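PDB 5CWG: designed helical repeat protein from Synthetic construct, which has no known natural function, being a computationally designed protein that folds into an array of repeated helix pairs. Local coordinates for residues I160-I163 / R164-E168. Residues are numbered along the deposited sequence; the frame is centred on the assembly and turned at random. Where two conformers were deposited one is given.
Sequences IEEI and RKRVE
Glu161 and Arg164, three residues apart on helix 153-173, form a salt bridge in which Arg164 NH1 donates to Glu161 OE1 at 2.7 Å. The two side chains run alongside each other in the same direction. OE1 is approached on its syn side, but the bond is bent, 134° at the hydrogen, and the carboxylate and guanidinium planes are 42° apart. A water bound to Glu161 OE2 at 2.5 Å also reaches NH1, weakly. Glu168 OE2 sits over one face of this guanidinium, a long contact of charges alone, while NH2 makes a salt bridge to Glu115 on helix 103-123.

One residue on, Glu162 pairs with Arg166 at i to i+4 spacing: NH1 donates to OE2 at 2.8 Å, and the oxygen lies in the guanidinium plane. Bends at chi2 (-82°) and chi3 fold the arginine back toward Glu162, and its NE goes on to Glu169. A second water ties the group together, donating to Glu162 OE1 and accepting from Arg166 NH1 and from the extended Lys165, whose NZ is 2.8 Å away. With an alanine at Arg166 the NH1 donor is gone, and Glu162 OE2 is likely to lose its charged mate and the water one of its anchors.

Beneath these side chains run the i to i+4 backbone bonds, such as Val167 N to Ile163 O at 2.9 Å. The apolar face carries Ile160, Ile163 and Val167; Ile163 CG2 lies 4.4 Å from Val167 CG2, and both residues pack on Ala181 of helix 177-195, while Ile160 meets Phe138 of helix 127-148.

The result is an amphipathic helix: aliphatic groups join it to three neighbouring helices, while glutamates and basic residues probably offset much of each other's charge along its polar side, with Arg164 extending that network to helix 103-123.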
loop_
_atom_site.group_PDB
_atom_site.type_symbol
_atom_site.label_atom_id
_atom_site.label_comp_id
_atom_site.label_asym_id
_atom_site.label_seq_id
_atom_site.Cartn_x
_atom_site.Cartn_y
_atom_site.Cartn_z
ATOM N N ILE A 160 -3.191 -10.777 -7.856
ATOM C CA ILE A 160 -3.119 -9.346 -7.629
ATOM C C ILE A 160 -3.251 -8.591 -8.944
ATOM O O ILE A 160 -3.924 -7.560 -9.012
ATOM C CB ILE A 160 -1.852 -8.928 -6.839
ATOM C CG1 ILE A 160 -1.814 -9.651 -5.495
ATOM C CG2 ILE A 160 -1.818 -7.426 -6.636
ATOM C CD1 ILE A 160 -0.458 -9.582 -4.864
ATOM N N GLU A 161 -2.675 -9.113 -10.021
ATOM C CA GLU A 161 -2.838 -8.486 -11.336
ATOM C C GLU A 161 -4.304 -8.453 -11.740
ATOM O O GLU A 161 -4.743 -7.494 -12.376
ATOM C CB GLU A 161 -2.006 -9.215 -12.412
ATOM C CG GLU A 161 -0.514 -8.995 -12.306
ATOM C CD GLU A 161 -0.025 -7.629 -12.747
ATOM O OE1 GLU A 161 -0.805 -6.651 -12.757
ATOM O OE2 GLU A 161 1.171 -7.536 -13.062
ATOM N N GLU A 162 -5.068 -9.486 -11.401
ATOM C CA GLU A 162 -6.477 -9.486 -11.738
ATOM C C GLU A 162 -7.206 -8.383 -10.960
ATOM O O GLU A 162 -8.076 -7.705 -11.498
ATOM C CB GLU A 162 -7.085 -10.877 -11.530
ATOM C CG GLU A 162 -8.581 -10.933 -11.607
ATOM C CD GLU A 162 -9.148 -10.677 -12.994
ATOM O OE1 GLU A 162 -8.399 -10.692 -14.008
ATOM O OE2 GLU A 162 -10.383 -10.477 -13.054
ATOM N N ILE A 163 -6.850 -8.190 -9.692
ATOM C CA ILE A 163 -7.413 -7.076 -8.933
ATOM C C ILE A 163 -7.078 -5.748 -9.635
ATOM O O ILE A 163 -7.952 -4.898 -9.810
ATOM C CB ILE A 163 -6.930 -7.073 -7.476
ATOM C CG1 ILE A 163 -7.343 -8.362 -6.787
ATOM C CG2 ILE A 163 -7.503 -5.864 -6.753
ATOM C CD1 ILE A 163 -6.648 -8.551 -5.425
ATOM N N ARG A 164 -5.816 -5.566 -10.005
ATOM C CA ARG A 164 -5.403 -4.360 -10.694
ATOM C C ARG A 164 -6.189 -4.161 -11.995
ATOM O O ARG A 164 -6.603 -3.049 -12.304
ATOM C CB ARG A 164 -3.906 -4.405 -10.986
ATOM C CG ARG A 164 -3.038 -4.259 -9.769
ATOM C CD ARG A 164 -1.571 -4.260 -10.118
ATOM N NE ARG A 164 -1.220 -3.033 -10.851
ATOM C CZ ARG A 164 -0.506 -2.953 -11.964
ATOM N NH1 ARG A 164 -0.010 -4.050 -12.515
ATOM N NH2 ARG A 164 -0.281 -1.758 -12.508
ATOM N N LYS A 165 -6.414 -5.242 -12.731
ATOM C CA LYS A 165 -7.125 -5.176 -13.994
ATOM C C LYS A 165 -8.584 -4.761 -13.795
ATOM O O LYS A 165 -9.163 -4.002 -14.591
ATOM C CB LYS A 165 -7.080 -6.536 -14.675
ATOM C CG LYS A 165 -7.720 -6.576 -16.023
ATOM C CD LYS A 165 -7.731 -7.992 -16.563
ATOM C CE LYS A 165 -8.514 -8.092 -17.862
ATOM N NZ LYS A 165 -8.381 -9.445 -18.483
ATOM N N ARG A 166 -9.207 -5.246 -12.730
ATOM C CA ARG A 166 -10.576 -4.863 -12.436
ATOM C C ARG A 166 -10.686 -3.430 -11.931
ATOM O O ARG A 166 -11.635 -2.707 -12.267
ATOM C CB ARG A 166 -11.181 -5.845 -11.447
ATOM C CG ARG A 166 -11.272 -7.279 -11.981
ATOM C CD ARG A 166 -12.492 -7.556 -12.886
ATOM N NE ARG A 166 -12.414 -7.000 -14.234
ATOM C CZ ARG A 166 -11.772 -7.554 -15.262
ATOM N NH1 ARG A 166 -11.103 -8.689 -15.120
ATOM N NH2 ARG A 166 -11.794 -6.962 -16.450
ATOM N N VAL A 167 -9.713 -2.981 -11.164
ATOM C CA VAL A 167 -9.649 -1.600 -10.736
ATOM C C VAL A 167 -9.487 -0.669 -11.944
ATOM O O VAL A 167 -10.166 0.358 -12.049
ATOM C CB VAL A 167 -8.497 -1.405 -9.736
ATOM C CG1 VAL A 167 -8.130 0.071 -9.578
ATOM C CG2 VAL A 167 -8.869 -2.037 -8.393
ATOM N N GLU A 168 -8.601 -1.027 -12.864
ATOM C CA GLU A 168 -8.363 -0.219 -14.066
ATOM C C GLU A 168 -9.628 -0.126 -14.905
ATOM O O GLU A 168 -9.927 0.928 -15.495
ATOM C CB GLU A 168 -7.240 -0.849 -14.901
ATOM C CG GLU A 168 -5.862 -0.673 -14.314
ATOM C CD GLU A 168 -4.875 -1.803 -14.630
ATOM O OE1 GLU A 168 -5.008 -2.500 -15.668
ATOM O OE2 GLU A 168 -3.943 -1.977 -13.816
HETATM O O HOH W 1 1.993 -5.550 -14.428
HETATM O O HOH W 2 -9.557 -10.929 -16.476
#